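Local structure of alcohol dehydrogenase, zinc-containing (Thermotoga maritima, 1VJ0) at residues A[26-30]-A[61-65]; A[38-44]-A[84-88]; A[68-74]-A[134-140]; A[104-108]-A[326-332]; A[179-183]-A[206-211]. The protein is a zinc-containing medium-chain dehydrogenase that probably catalyses the oxidation of alcohols or related substrates with a nicotinamide cofactor, and binds two zinc ions per chain. The contacts are given in a common frame with arbitrary orientation. Where two conformers were deposited one is given. Numbering follows the deposited sequence.

Interaction 1: residues A[26-30]-A[61-65]; sequences FNQPL and MFRGE
This is a helix C-terminus docked onto a loop, in the GroES-like catalytic part of a zinc-containing dehydrogenase: the loop between strands 16-22 and 31-37 meets the end of helix 56-62. It illustrates how a Schellman motif prepares a helix end for tertiary contact. Gly64 leaves the helix with positive phi (83/29), and its N bonds back to Met61 O at 3.1 Å; a side chain here would jam against the preceding carbonyl and strike the ring of Phe26. Bare Gly64 CA instead lies over that ring's face, 3.5 Å from its centroid, a CH-pi contact. Phe26 (chi1 m) has polyproline-II-like angles (-64/146), whereas Asn27 adopts left-handed backbone angles (63/13). The register sets Phe26 opposite Gly64 and Asn27 opposite Arg63 (CA-CA 5.1 and 4.9 Å). Asn27 N donates to Phe62 O at 2.8 Å. Phe62, chi1 t, folds its ring back against the 26-30 loop, with Asn27 N over one face and Leu30 CD2 at the edge, 4.1 Å from Phe62 CD1. Leu30 and Phe62 also pack on Leu363 of helix 359-368, and Arg63 NE forms a salt bridge with Glu367 there. The same guanidinium also closes the contact: Arg63 NH1 donates to Asn27 OD1 at 2.8 Å, while Asn27 ND2 reaches Arg63 O in a weak bond of 3.2 Å.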
# COMPACT_ATOMS: atom_id res chain seq x y z
N PHE A 26 -43.33 -0.34 -14.94
CA PHE A 26 -42.95 -0.95 -13.66
C PHE A 26 -44.13 -1.72 -13.08
O PHE A 26 -45.30 -1.38 -13.32
CB PHE A 26 -42.42 0.09 -12.68
CG PHE A 26 -41.20 0.81 -13.16
CD1 PHE A 26 -40.05 0.12 -13.47
CD2 PHE A 26 -41.19 2.20 -13.29
CE1 PHE A 26 -38.94 0.78 -13.92
CE2 PHE A 26 -40.06 2.87 -13.73
CZ PHE A 26 -38.93 2.16 -14.03
N ASN A 27 -43.83 -2.81 -12.41
CA ASN A 27 -44.82 -3.70 -11.80
C ASN A 27 -45.79 -4.39 -12.75
O ASN A 27 -46.79 -4.93 -12.30
CB ASN A 27 -45.63 -2.94 -10.74
CG ASN A 27 -44.76 -2.34 -9.68
OD1 ASN A 27 -44.11 -3.05 -8.94
ND2 ASN A 27 -44.73 -1.00 -9.60
N GLN A 28 -45.52 -4.37 -14.05
CA GLN A 28 -46.35 -5.12 -15.00
C GLN A 28 -45.47 -6.21 -15.61
O GLN A 28 -44.26 -5.96 -15.87
CB GLN A 28 -46.85 -4.22 -16.13
CG GLN A 28 -47.90 -3.21 -15.73
CD GLN A 28 -49.17 -3.83 -15.15
OE1 GLN A 28 -49.71 -3.31 -14.20
NE2 GLN A 28 -49.61 -4.97 -15.70
N PRO A 29 -46.03 -7.39 -15.88
CA PRO A 29 -45.21 -8.48 -16.40
C PRO A 29 -44.26 -8.05 -17.56
O PRO A 29 -44.62 -7.21 -18.40
CB PRO A 29 -46.25 -9.49 -16.88
CG PRO A 29 -47.45 -9.24 -16.04
CD PRO A 29 -47.45 -7.77 -15.73
N LEU A 30 -43.07 -8.62 -17.57
CA LEU A 30 -42.20 -8.48 -18.75
C LEU A 30 -42.90 -9.09 -19.96
O LEU A 30 -43.56 -10.12 -19.86
CB LEU A 30 -40.91 -9.23 -18.53
CG LEU A 30 -40.08 -8.86 -17.31
CD1 LEU A 30 -38.77 -9.64 -17.35
CD2 LEU A 30 -39.79 -7.45 -17.32
N MET A 61 -35.65 -3.09 -9.71
CA MET A 61 -35.79 -2.38 -10.97
C MET A 61 -37.17 -2.65 -11.59
O MET A 61 -37.83 -1.72 -12.03
CB MET A 61 -34.66 -2.79 -11.93
CG MET A 61 -33.23 -2.30 -11.56
SD MET A 61 -32.06 -3.06 -12.72
CE MET A 61 -30.81 -3.72 -11.62
N PHE A 62 -37.61 -3.90 -11.59
CA PHE A 62 -38.96 -4.26 -12.08
C PHE A 62 -40.04 -3.46 -11.35
O PHE A 62 -41.07 -3.06 -11.93
CB PHE A 62 -39.21 -5.78 -11.89
CG PHE A 62 -40.60 -6.22 -12.21
CD1 PHE A 62 -40.95 -6.53 -13.51
CD2 PHE A 62 -41.57 -6.35 -11.21
CE1 PHE A 62 -42.22 -6.96 -13.82
CE2 PHE A 62 -42.84 -6.76 -11.51
CZ PHE A 62 -43.19 -7.05 -12.82
N ARG A 63 -39.82 -3.24 -10.07
CA ARG A 63 -40.80 -2.61 -9.20
C ARG A 63 -40.80 -1.08 -9.31
O ARG A 63 -41.68 -0.44 -8.76
CB ARG A 63 -40.55 -3.03 -7.75
CG ARG A 63 -40.86 -4.51 -7.51
CD ARG A 63 -42.04 -4.74 -6.66
NE ARG A 63 -42.55 -6.12 -6.71
CZ ARG A 63 -43.67 -6.51 -7.32
NH1 ARG A 63 -44.41 -5.65 -8.04
NH2 ARG A 63 -44.06 -7.79 -7.25
N GLY A 64 -39.85 -0.52 -10.04
CA GLY A 64 -39.73 0.90 -10.20
C GLY A 64 -39.00 1.61 -9.06
O GLY A 64 -39.26 2.77 -8.79
N GLU A 65 -38.08 0.93 -8.40
CA GLU A 65 -37.42 1.47 -7.22
C GLU A 65 -36.02 2.03 -7.53
O GLU A 65 -35.46 2.75 -6.71
CB GLU A 65 -37.35 0.38 -6.12
CG GLU A 65 -38.71 0.07 -5.50
CD GLU A 65 -38.82 -1.21 -4.66
OE1 GLU A 65 -37.91 -2.07 -4.65
OE2 GLU A 65 -39.88 -1.37 -3.99

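Interaction 2: residues A[38-44]-A[84-88]; sequences SDIPRGS and VEVNG
Asn87 lays its side chain (chi1 t) across the loop 38-44, its CB 3.8 Å from Ile40 CG1 and its OD1 3.5 Å from Arg42 CA. The loop ends in a type II beta turn, Pro41 to Ser44, leading into strand 45-54; it faces the end of that strand's antiparallel neighbour, 78-86. Gly43 takes the third turn position at phi/psi 92/-12, angles that call for glycine, and Ser44 N and OG both bond to Pro41 O, at 3.0 and 2.7 Å. Gly43 and Asn87 are in register, CA to CA 5.0 Å. Asn87 N bonds to Ser44 O and Gly43 N to Asn87 O, each 2.9 Å, with Asn87 centring an inverse gamma turn. Further back along strand 78-86, Val84 and Glu85 both face Leu46 in a classic beta bulge. The contact extends the pairing at the ends of two neighbouring interior strands, at the surface, away from the zinc sites. A water connects the side chains, donating to Asp39 OD1 and accepting from Asn87 ND2, 2.7 Å from each.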
# COMPACT_ATOMS: atom_id res chain seq x y z
N SER A 38 -29.86 -6.47 -38.12
CA SER A 38 -29.09 -6.43 -39.37
C SER A 38 -27.76 -5.78 -39.02
O SER A 38 -26.88 -6.43 -38.43
CB SER A 38 -29.86 -5.70 -40.44
OG SER A 38 -29.09 -5.62 -41.63
N ASP A 39 -27.64 -4.49 -39.25
CA ASP A 39 -26.44 -3.76 -38.96
C ASP A 39 -26.24 -3.56 -37.43
O ASP A 39 -27.20 -3.54 -36.69
CB ASP A 39 -26.54 -2.42 -39.68
CG ASP A 39 -25.22 -1.86 -40.00
OD1 ASP A 39 -24.22 -2.45 -39.50
OD2 ASP A 39 -25.03 -0.86 -40.73
N ILE A 40 -24.99 -3.51 -36.95
CA ILE A 40 -24.68 -3.10 -35.58
C ILE A 40 -23.63 -1.96 -35.58
O ILE A 40 -22.89 -1.82 -36.56
CB ILE A 40 -24.21 -4.32 -34.71
CG1 ILE A 40 -22.92 -4.97 -35.25
CG2 ILE A 40 -25.30 -5.38 -34.66
CD1 ILE A 40 -22.51 -6.24 -34.48
N PRO A 41 -23.57 -1.15 -34.52
CA PRO A 41 -22.61 -0.05 -34.50
C PRO A 41 -21.17 -0.51 -34.71
O PRO A 41 -20.79 -1.61 -34.26
CB PRO A 41 -22.82 0.56 -33.12
CG PRO A 41 -24.21 0.24 -32.85
CD PRO A 41 -24.40 -1.15 -33.31
N ARG A 42 -20.40 0.32 -35.37
CA ARG A 42 -19.00 0.01 -35.62
C ARG A 42 -18.28 -0.47 -34.37
O ARG A 42 -18.33 0.14 -33.31
CB ARG A 42 -18.29 1.23 -36.21
CG ARG A 42 -16.93 0.93 -36.81
CD ARG A 42 -16.08 2.18 -37.02
NE ARG A 42 -16.62 2.94 -38.16
CZ ARG A 42 -16.88 4.27 -38.19
NH1 ARG A 42 -16.65 5.07 -37.15
NH2 ARG A 42 -17.37 4.79 -39.30
N GLY A 43 -17.60 -1.60 -34.51
CA GLY A 43 -16.76 -2.12 -33.45
C GLY A 43 -17.50 -3.12 -32.54
O GLY A 43 -16.88 -3.79 -31.73
N SER A 44 -18.83 -3.17 -32.67
CA SER A 44 -19.70 -3.91 -31.76
C SER A 44 -19.55 -5.40 -31.96
O SER A 44 -19.13 -5.82 -33.03
CB SER A 44 -21.16 -3.59 -32.08
OG SER A 44 -21.49 -2.27 -31.70
N VAL A 84 -21.29 -14.15 -32.19
CA VAL A 84 -21.93 -14.38 -33.47
C VAL A 84 -21.16 -13.60 -34.53
O VAL A 84 -20.78 -14.16 -35.53
CB VAL A 84 -23.45 -13.99 -33.48
CG1 VAL A 84 -24.09 -14.20 -34.87
CG2 VAL A 84 -24.20 -14.77 -32.42
N GLU A 85 -20.98 -12.31 -34.30
CA GLU A 85 -20.24 -11.52 -35.22
C GLU A 85 -19.61 -10.30 -34.53
O GLU A 85 -20.02 -9.87 -33.46
CB GLU A 85 -21.13 -11.16 -36.43
CG GLU A 85 -22.07 -10.02 -36.25
CD GLU A 85 -22.97 -9.78 -37.47
OE1 GLU A 85 -23.64 -10.73 -37.93
OE2 GLU A 85 -23.00 -8.60 -37.98
N VAL A 86 -18.55 -9.82 -35.15
CA VAL A 86 -17.84 -8.65 -34.74
C VAL A 86 -17.82 -7.73 -35.94
O VAL A 86 -17.37 -8.10 -37.01
CB VAL A 86 -16.35 -8.91 -34.38
CG1 VAL A 86 -15.73 -7.67 -33.84
CG2 VAL A 86 -16.21 -10.05 -33.35
N ASN A 87 -18.30 -6.52 -35.74
CA ASN A 87 -18.29 -5.48 -36.78
C ASN A 87 -16.91 -4.78 -36.80
O ASN A 87 -16.75 -3.79 -36.14
CB ASN A 87 -19.41 -4.45 -36.50
CG ASN A 87 -19.33 -3.23 -37.41
OD1 ASN A 87 -18.22 -2.72 -37.66
ND2 ASN A 87 -20.47 -2.74 -37.88
N GLY A 88 -15.93 -5.32 -37.52
CA GLY A 88 -14.54 -4.88 -37.37
C GLY A 88 -13.74 -5.93 -36.60
O GLY A 88 -13.88 -7.12 -36.87
O HOH W 1 -22.47 -4.33 -38.69

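Interaction 3: residues A[68-74]-A[134-140]; sequences RVPLPII and GINRGCS
Two irregular segments of the catalytic domain, 68-74 and 134-140, show how loops can pack side chains against backbone. Val69 lies opposite Asn136, Ile73 opposite Gly138 and Ile74 opposite Gly134 (CA-CA 5.2, 4.3 and 5.7 Å). Arg68 (chi1 m, chi2 t, chi3 m) puts one guanidinium face over Ile135, with CZ 3.7 Å from Ile135 CG2; its NH2 forms a salt bridge with Asp66. Ile73, t at both chi angles, extends CD1 to 3.4 Å from Ile135 O and CG1 to 3.5 Å from Arg137 O. Ile74 (chi1 m) sets CD1 against Cys139 CB at 3.8 Å. Cys139 (chi1 p) brings SG to 3.8 Å from Pro72 CB; Pro72 follows a cis peptide. Pro70 CG sits 3.6 Å from Gly138 N; a CB on Gly138 would crowd Pro72 O. Ile135 directs its CA-to-CB bond away, yet still meets Arg68 and touches Met61 and the zinc ligand His77. Cys139 N donates to Pro72 O at 3.1 Å; one water joins Ile74 N to Arg137 O, another Pro72 O to Ser140 N. Apolar side chains thus lie against backbone near the zinc bound by His77, with one direct hydrogen bond, two water bridges, and Ile135 O buried without a partner in the model.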
# COMPACT_ATOMS: atom_id res chain seq x y z
N ARG A 68 -32.25 4.83 -11.81
CA ARG A 68 -31.46 4.80 -13.06
C ARG A 68 -32.21 4.24 -14.29
O ARG A 68 -31.73 4.36 -15.42
CB ARG A 68 -30.19 3.97 -12.87
CG ARG A 68 -29.27 4.55 -11.78
CD ARG A 68 -28.06 3.67 -11.49
NE ARG A 68 -28.43 2.40 -10.84
CZ ARG A 68 -27.59 1.39 -10.65
NH1 ARG A 68 -26.32 1.48 -11.06
NH2 ARG A 68 -28.01 0.26 -10.08
N VAL A 69 -33.36 3.61 -14.07
CA VAL A 69 -33.93 2.72 -15.06
C VAL A 69 -34.88 3.37 -16.06
O VAL A 69 -36.02 3.71 -15.70
CB VAL A 69 -34.64 1.53 -14.40
CG1 VAL A 69 -35.22 0.56 -15.46
CG2 VAL A 69 -33.66 0.80 -13.53
N PRO A 70 -34.45 3.44 -17.32
CA PRO A 70 -35.30 3.92 -18.38
C PRO A 70 -36.30 2.84 -18.74
O PRO A 70 -36.03 1.66 -18.51
CB PRO A 70 -34.33 4.09 -19.55
CG PRO A 70 -33.25 3.03 -19.30
CD PRO A 70 -33.12 3.00 -17.83
N LEU A 71 -37.42 3.24 -19.34
CA LEU A 71 -38.39 2.34 -19.96
C LEU A 71 -38.61 2.73 -21.43
O LEU A 71 -38.67 3.93 -21.74
CB LEU A 71 -39.70 2.43 -19.20
CG LEU A 71 -39.67 1.94 -17.75
CD1 LEU A 71 -40.97 2.17 -17.06
CD2 LEU A 71 -39.34 0.46 -17.74
N PRO A 72 -38.73 1.74 -22.32
CA PRO A 72 -38.63 0.31 -21.97
C PRO A 72 -37.20 -0.11 -21.88
O PRO A 72 -36.33 0.62 -22.36
CB PRO A 72 -39.30 -0.38 -23.16
CG PRO A 72 -39.01 0.52 -24.30
CD PRO A 72 -39.22 1.89 -23.70
N ILE A 73 -36.97 -1.29 -21.30
CA ILE A 73 -35.62 -1.83 -21.11
C ILE A 73 -35.68 -3.35 -21.13
O ILE A 73 -36.65 -3.93 -20.62
CB ILE A 73 -34.99 -1.31 -19.77
CG1 ILE A 73 -33.57 -1.82 -19.59
CG2 ILE A 73 -35.83 -1.71 -18.53
CD1 ILE A 73 -32.83 -1.20 -18.44
N ILE A 74 -34.63 -3.95 -21.68
CA ILE A 74 -34.31 -5.35 -21.47
C ILE A 74 -33.35 -5.50 -20.26
O ILE A 74 -32.17 -5.13 -20.31
CB ILE A 74 -33.75 -6.00 -22.75
CG1 ILE A 74 -34.76 -5.93 -23.91
CG2 ILE A 74 -33.37 -7.44 -22.45
CD1 ILE A 74 -34.15 -6.07 -25.31
N GLY A 134 -28.51 -3.79 -19.12
CA GLY A 134 -29.67 -4.24 -18.35
C GLY A 134 -30.08 -3.37 -17.17
O GLY A 134 -31.01 -3.75 -16.45
N ILE A 135 -29.42 -2.21 -16.98
CA ILE A 135 -29.70 -1.28 -15.86
C ILE A 135 -30.06 0.14 -16.35
O ILE A 135 -31.17 0.63 -16.11
CB ILE A 135 -28.54 -1.29 -14.82
CG1 ILE A 135 -28.31 -2.72 -14.31
CG2 ILE A 135 -28.84 -0.34 -13.64
CD1 ILE A 135 -27.52 -2.82 -13.05
N ASN A 136 -29.14 0.80 -17.06
CA ASN A 136 -29.41 2.19 -17.49
C ASN A 136 -29.33 2.36 -19.00
O ASN A 136 -29.19 3.45 -19.50
CB ASN A 136 -28.51 3.20 -16.74
CG ASN A 136 -27.01 3.04 -17.00
OD1 ASN A 136 -26.56 2.27 -17.87
ND2 ASN A 136 -26.21 3.81 -16.23
N ARG A 137 -29.43 1.24 -19.71
CA ARG A 137 -29.41 1.18 -21.15
C ARG A 137 -30.73 0.59 -21.64
O ARG A 137 -30.93 -0.61 -21.57
CB ARG A 137 -28.26 0.27 -21.57
CG ARG A 137 -26.93 0.78 -21.15
CD ARG A 137 -25.78 0.08 -21.81
NE ARG A 137 -25.72 0.58 -23.16
CZ ARG A 137 -24.69 0.43 -23.96
NH1 ARG A 137 -23.60 -0.13 -23.50
NH2 ARG A 137 -24.74 0.94 -25.18
N GLY A 138 -31.61 1.48 -22.10
CA GLY A 138 -32.95 1.14 -22.59
C GLY A 138 -32.93 0.39 -23.91
O GLY A 138 -31.88 0.27 -24.57
N CYS A 139 -34.06 -0.17 -24.29
CA CYS A 139 -34.08 -0.98 -25.48
C CYS A 139 -34.84 -0.36 -26.64
O CYS A 139 -35.04 -0.99 -27.66
CB CYS A 139 -34.63 -2.35 -25.14
SG CYS A 139 -36.38 -2.34 -24.70
N SER A 140 -35.24 0.90 -26.54
CA SER A 140 -36.12 1.40 -27.59
C SER A 140 -35.35 1.84 -28.88
O SER A 140 -35.89 1.74 -29.96
CB SER A 140 -37.05 2.51 -27.06
OG SER A 140 -36.28 3.60 -26.70
O HOH W 2 -35.53 2.67 -23.95
O HOH W 3 -31.90 -3.12 -22.45

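Interaction 4: residues A[104-108]-A[326-332]; sequences IVWNR and VSDTSHF
Asn107 and Phe332, the residues with the most surface buried by this contact, join the end of strand 103-106 to the start of helix 329-340 after the last strand of the Rossmann-type sheet. Asn107 (chi1 t) points at the helix, its CA 6.4 Å from Thr329 CA, and ND2 donates to Thr329 OG1 at 2.9 Å; that hydroxyl also bonds to Asp160. Asn107 OD1 accepts from a water that also donates to Ser327 O, at 2.8 and 2.9 Å. Phe332 (chi1 t) turns its ring toward the strand, Asn107 N over one face and Val105 CG2 4.0 Å from Phe332 CZ. A capping box fixes the helix start (His331 N to Asp328 OD1, 3.2 Å; Asp328 N to His331 ND1, 3.0 Å), and Asp328 OD2 forms a salt bridge with Lys122 of the second subunit. Arg108, third in buried area, extends through chi2 and chi3 t to put NH2 3.8 Å from Val326 CB; a water links NH2 to Ser327 OG. Arg108 also touches His77, a zinc ligand. One amide thus links strand end and helix start directly and through water, while the Phe332 ring packs on Val105 and on the backbone at Trp106 and Asn107.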
# COMPACT_ATOMS: atom_id res chain seq x y z
N ILE A 104 -17.52 -16.20 -24.42
CA ILE A 104 -17.06 -15.04 -23.69
C ILE A 104 -17.89 -14.71 -22.48
O ILE A 104 -19.08 -15.08 -22.37
CB ILE A 104 -17.00 -13.79 -24.64
CG1 ILE A 104 -18.40 -13.37 -25.13
CG2 ILE A 104 -16.07 -14.08 -25.77
CD1 ILE A 104 -18.42 -11.94 -25.77
N VAL A 105 -17.25 -14.00 -21.55
CA VAL A 105 -17.94 -13.25 -20.55
C VAL A 105 -17.39 -11.81 -20.63
O VAL A 105 -16.40 -11.54 -21.31
CB VAL A 105 -17.78 -13.83 -19.13
CG1 VAL A 105 -18.46 -15.14 -19.05
CG2 VAL A 105 -16.29 -13.97 -18.73
N TRP A 106 -18.09 -10.88 -19.98
CA TRP A 106 -17.76 -9.49 -20.11
C TRP A 106 -18.15 -8.71 -18.88
O TRP A 106 -19.04 -9.09 -18.09
CB TRP A 106 -18.44 -8.87 -21.36
CG TRP A 106 -19.94 -8.97 -21.36
CD1 TRP A 106 -20.82 -8.03 -20.89
CD2 TRP A 106 -20.75 -10.06 -21.85
NE1 TRP A 106 -22.11 -8.47 -21.06
CE2 TRP A 106 -22.10 -9.71 -21.63
CE3 TRP A 106 -20.47 -11.28 -22.44
CZ2 TRP A 106 -23.16 -10.54 -21.98
CZ3 TRP A 106 -21.53 -12.12 -22.78
CH2 TRP A 106 -22.86 -11.74 -22.55
N ASN A 107 -17.48 -7.59 -18.73
CA ASN A 107 -17.83 -6.63 -17.66
C ASN A 107 -19.12 -5.89 -18.08
O ASN A 107 -19.20 -5.28 -19.15
CB ASN A 107 -16.64 -5.65 -17.42
CG ASN A 107 -16.84 -4.68 -16.25
OD1 ASN A 107 -17.95 -4.55 -15.69
ND2 ASN A 107 -15.75 -3.99 -15.87
N ARG A 108 -20.13 -5.92 -17.21
CA ARG A 108 -21.41 -5.26 -17.49
C ARG A 108 -21.32 -3.75 -17.65
O ARG A 108 -22.15 -3.14 -18.31
CB ARG A 108 -22.39 -5.59 -16.35
CG ARG A 108 -22.08 -4.99 -15.00
CD ARG A 108 -23.20 -5.26 -14.02
NE ARG A 108 -22.98 -4.65 -12.73
CZ ARG A 108 -22.14 -5.13 -11.82
NH1 ARG A 108 -21.49 -6.23 -12.04
NH2 ARG A 108 -21.96 -4.51 -10.67
N VAL A 326 -19.85 -1.35 -6.46
CA VAL A 326 -19.71 -2.18 -7.66
C VAL A 326 -18.27 -2.73 -7.84
O VAL A 326 -17.69 -3.25 -6.87
CB VAL A 326 -20.37 -1.51 -8.94
CG1 VAL A 326 -21.85 -1.16 -8.63
CG2 VAL A 326 -19.64 -0.32 -9.40
N SER A 327 -17.75 -2.74 -9.06
CA SER A 327 -16.46 -3.33 -9.35
C SER A 327 -16.05 -2.82 -10.69
O SER A 327 -16.85 -2.25 -11.43
CB SER A 327 -16.60 -4.84 -9.40
OG SER A 327 -17.64 -5.20 -10.28
N ASP A 328 -14.78 -3.03 -11.01
CA ASP A 328 -14.24 -2.66 -12.29
C ASP A 328 -13.63 -3.86 -13.00
O ASP A 328 -13.75 -4.99 -12.56
CB ASP A 328 -13.27 -1.47 -12.14
CG ASP A 328 -12.02 -1.80 -11.38
OD1 ASP A 328 -11.55 -2.97 -11.36
OD2 ASP A 328 -11.40 -0.91 -10.80
N THR A 329 -12.99 -3.60 -14.14
CA THR A 329 -12.42 -4.67 -14.93
C THR A 329 -11.28 -5.43 -14.25
O THR A 329 -11.16 -6.58 -14.49
CB THR A 329 -11.94 -4.11 -16.26
OG1 THR A 329 -13.10 -3.67 -17.00
CG2 THR A 329 -11.26 -5.16 -17.11
N SER A 330 -10.50 -4.79 -13.38
CA SER A 330 -9.50 -5.52 -12.62
C SER A 330 -10.18 -6.51 -11.67
O SER A 330 -9.75 -7.66 -11.53
CB SER A 330 -8.53 -4.59 -11.86
OG SER A 330 -9.16 -3.97 -10.72
N HIS A 331 -11.28 -6.12 -11.04
CA HIS A 331 -11.97 -7.03 -10.17
C HIS A 331 -12.61 -8.17 -10.95
O HIS A 331 -12.63 -9.33 -10.48
CB HIS A 331 -13.05 -6.30 -9.37
CG HIS A 331 -12.55 -5.14 -8.59
ND1 HIS A 331 -13.12 -3.88 -8.68
CD2 HIS A 331 -11.51 -5.02 -7.72
CE1 HIS A 331 -12.47 -3.05 -7.87
NE2 HIS A 331 -11.49 -3.71 -7.28
N PHE A 332 -13.17 -7.83 -12.11
CA PHE A 332 -13.76 -8.79 -13.07
C PHE A 332 -12.80 -9.97 -13.40
O PHE A 332 -13.11 -11.15 -13.23
CB PHE A 332 -14.22 -7.98 -14.32
CG PHE A 332 -14.50 -8.81 -15.55
CD1 PHE A 332 -15.54 -9.72 -15.58
CD2 PHE A 332 -13.72 -8.68 -16.65
CE1 PHE A 332 -15.78 -10.47 -16.76
CE2 PHE A 332 -13.95 -9.44 -17.81
CZ PHE A 332 -14.97 -10.33 -17.84
O HOH W 4 -18.73 -3.10 -13.45
O HOH W 5 -19.93 -6.01 -9.23

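Interaction 5: residues A[179-183]-A[206-211]; sequences SGATA and PLGLFG
Two helical segments, 179-183 and 206-211, cross at -57° with axes 8.2 Å apart at closest approach, a spacing that small residues make possible. Ser179 is nearest Leu207, Gly180 nearest Phe210 and Ala183 nearest Gly211, with CA-CA distances of 4.7, 5.5 and 5.5 Å. Leu207 (chi1 t, chi2 p) packs its CD1 against the other helix, 3.4 Å from Ser179 O and 3.8 Å from Ala183 CB. Phe210, with chi1 at -94°, lays its ring on Gly180: the CA stands 3.9 Å from the ring centroid in a CH-pi contact, where any CB would clash. Ser179 OG rests 3.7 Å from Pro206 CB. No hydrogen bond crosses the interface. Gly208, on the far side, belongs to a GxGxxG pattern consistent with the strand-turn-helix of a Rossmann dinucleotide-binding fold. Helix 206-217 follows strand 198-202 of the parallel sheet, and helix 170-188, which carries the zinc ligand Cys178 just before Ser179, packs against helix 206-217; Phe210 and Ala181 also touch helix 329-340.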
# COMPACT_ATOMS: atom_id res chain seq x y z
N SER A 179 -22.46 -10.38 -8.09
CA SER A 179 -22.20 -10.55 -6.68
C SER A 179 -20.73 -10.89 -6.43
O SER A 179 -20.12 -10.37 -5.54
CB SER A 179 -23.11 -11.65 -6.12
OG SER A 179 -23.02 -12.82 -6.94
N GLY A 180 -20.14 -11.73 -7.26
CA GLY A 180 -18.76 -12.14 -7.07
C GLY A 180 -17.72 -11.07 -7.24
O GLY A 180 -16.76 -11.00 -6.45
N ALA A 181 -17.87 -10.20 -8.22
CA ALA A 181 -16.91 -9.12 -8.39
C ALA A 181 -17.02 -8.02 -7.34
O ALA A 181 -16.02 -7.41 -6.93
CB ALA A 181 -16.98 -8.57 -9.80
N THR A 182 -18.24 -7.79 -6.84
CA THR A 182 -18.40 -6.87 -5.75
C THR A 182 -17.76 -7.45 -4.48
O THR A 182 -17.01 -6.74 -3.78
CB THR A 182 -19.90 -6.52 -5.59
OG1 THR A 182 -20.33 -5.82 -6.74
CG2 THR A 182 -20.11 -5.58 -4.42
N ALA A 183 -17.99 -8.73 -4.19
CA ALA A 183 -17.30 -9.37 -3.07
C ALA A 183 -15.76 -9.32 -3.26
O ALA A 183 -15.01 -9.02 -2.34
CB ALA A 183 -17.80 -10.84 -2.89
N PRO A 206 -25.87 -14.60 -2.27
CA PRO A 206 -24.73 -14.81 -3.21
C PRO A 206 -23.50 -13.97 -2.91
O PRO A 206 -22.35 -14.46 -3.02
CB PRO A 206 -25.32 -14.42 -4.57
CG PRO A 206 -26.75 -14.83 -4.43
CD PRO A 206 -27.15 -14.45 -2.98
N LEU A 207 -23.70 -12.72 -2.54
CA LEU A 207 -22.58 -11.86 -2.17
C LEU A 207 -21.76 -12.43 -1.02
O LEU A 207 -20.51 -12.63 -1.12
CB LEU A 207 -23.09 -10.46 -1.83
CG LEU A 207 -22.03 -9.40 -1.41
CD1 LEU A 207 -21.12 -9.10 -2.56
CD2 LEU A 207 -22.70 -8.15 -0.97
N GLY A 208 -22.44 -12.72 0.09
CA GLY A 208 -21.75 -13.28 1.26
C GLY A 208 -21.13 -14.65 0.97
O GLY A 208 -20.00 -14.96 1.42
N LEU A 209 -21.83 -15.45 0.19
CA LEU A 209 -21.33 -16.78 -0.19
C LEU A 209 -20.10 -16.77 -1.13
O LEU A 209 -19.14 -17.53 -0.91
CB LEU A 209 -22.45 -17.62 -0.74
CG LEU A 209 -23.60 -17.95 0.23
CD1 LEU A 209 -24.76 -18.49 -0.55
CD2 LEU A 209 -23.15 -18.97 1.28
N PHE A 210 -20.08 -15.90 -2.11
CA PHE A 210 -18.85 -15.67 -2.87
C PHE A 210 -17.73 -15.20 -1.95
O PHE A 210 -16.59 -15.63 -2.12
CB PHE A 210 -19.05 -14.66 -4.03
CG PHE A 210 -19.36 -15.29 -5.33
CD1 PHE A 210 -20.66 -15.63 -5.67
CD2 PHE A 210 -18.33 -15.54 -6.23
CE1 PHE A 210 -20.92 -16.23 -6.89
CE2 PHE A 210 -18.60 -16.09 -7.44
CZ PHE A 210 -19.88 -16.47 -7.77
N GLY A 211 -18.06 -14.34 -0.98
CA GLY A 211 -17.12 -13.89 0.07
C GLY A 211 -16.42 -15.06 0.75
O GLY A 211 -15.21 -15.00 1.00

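Overall arrangement
From the N terminus, interaction 1 closes first, bringing the loop after strand 16-22 to the end of helix 56-62. Interaction 2 crosses it along the chain, since 38-44 precedes 61-65 and 84-88 follows it, and ties the ends of strands 45-54 and 78-86, its centre about 31 Å from that of interaction 1. Residues 68-74 come next; interaction 3 therefore crosses both interaction 2 and interaction 4, and it touches interaction 1 through Phe26 on Leu71 and Met61 on Ile135. Interaction 4 makes the longest closure, 218 residues, joining strand 103-106 to the segment that follows the last strand of the parallel sheet. Interaction 5 falls within that span and meets it where Ser327 packs against Ala181 of helix 170-188.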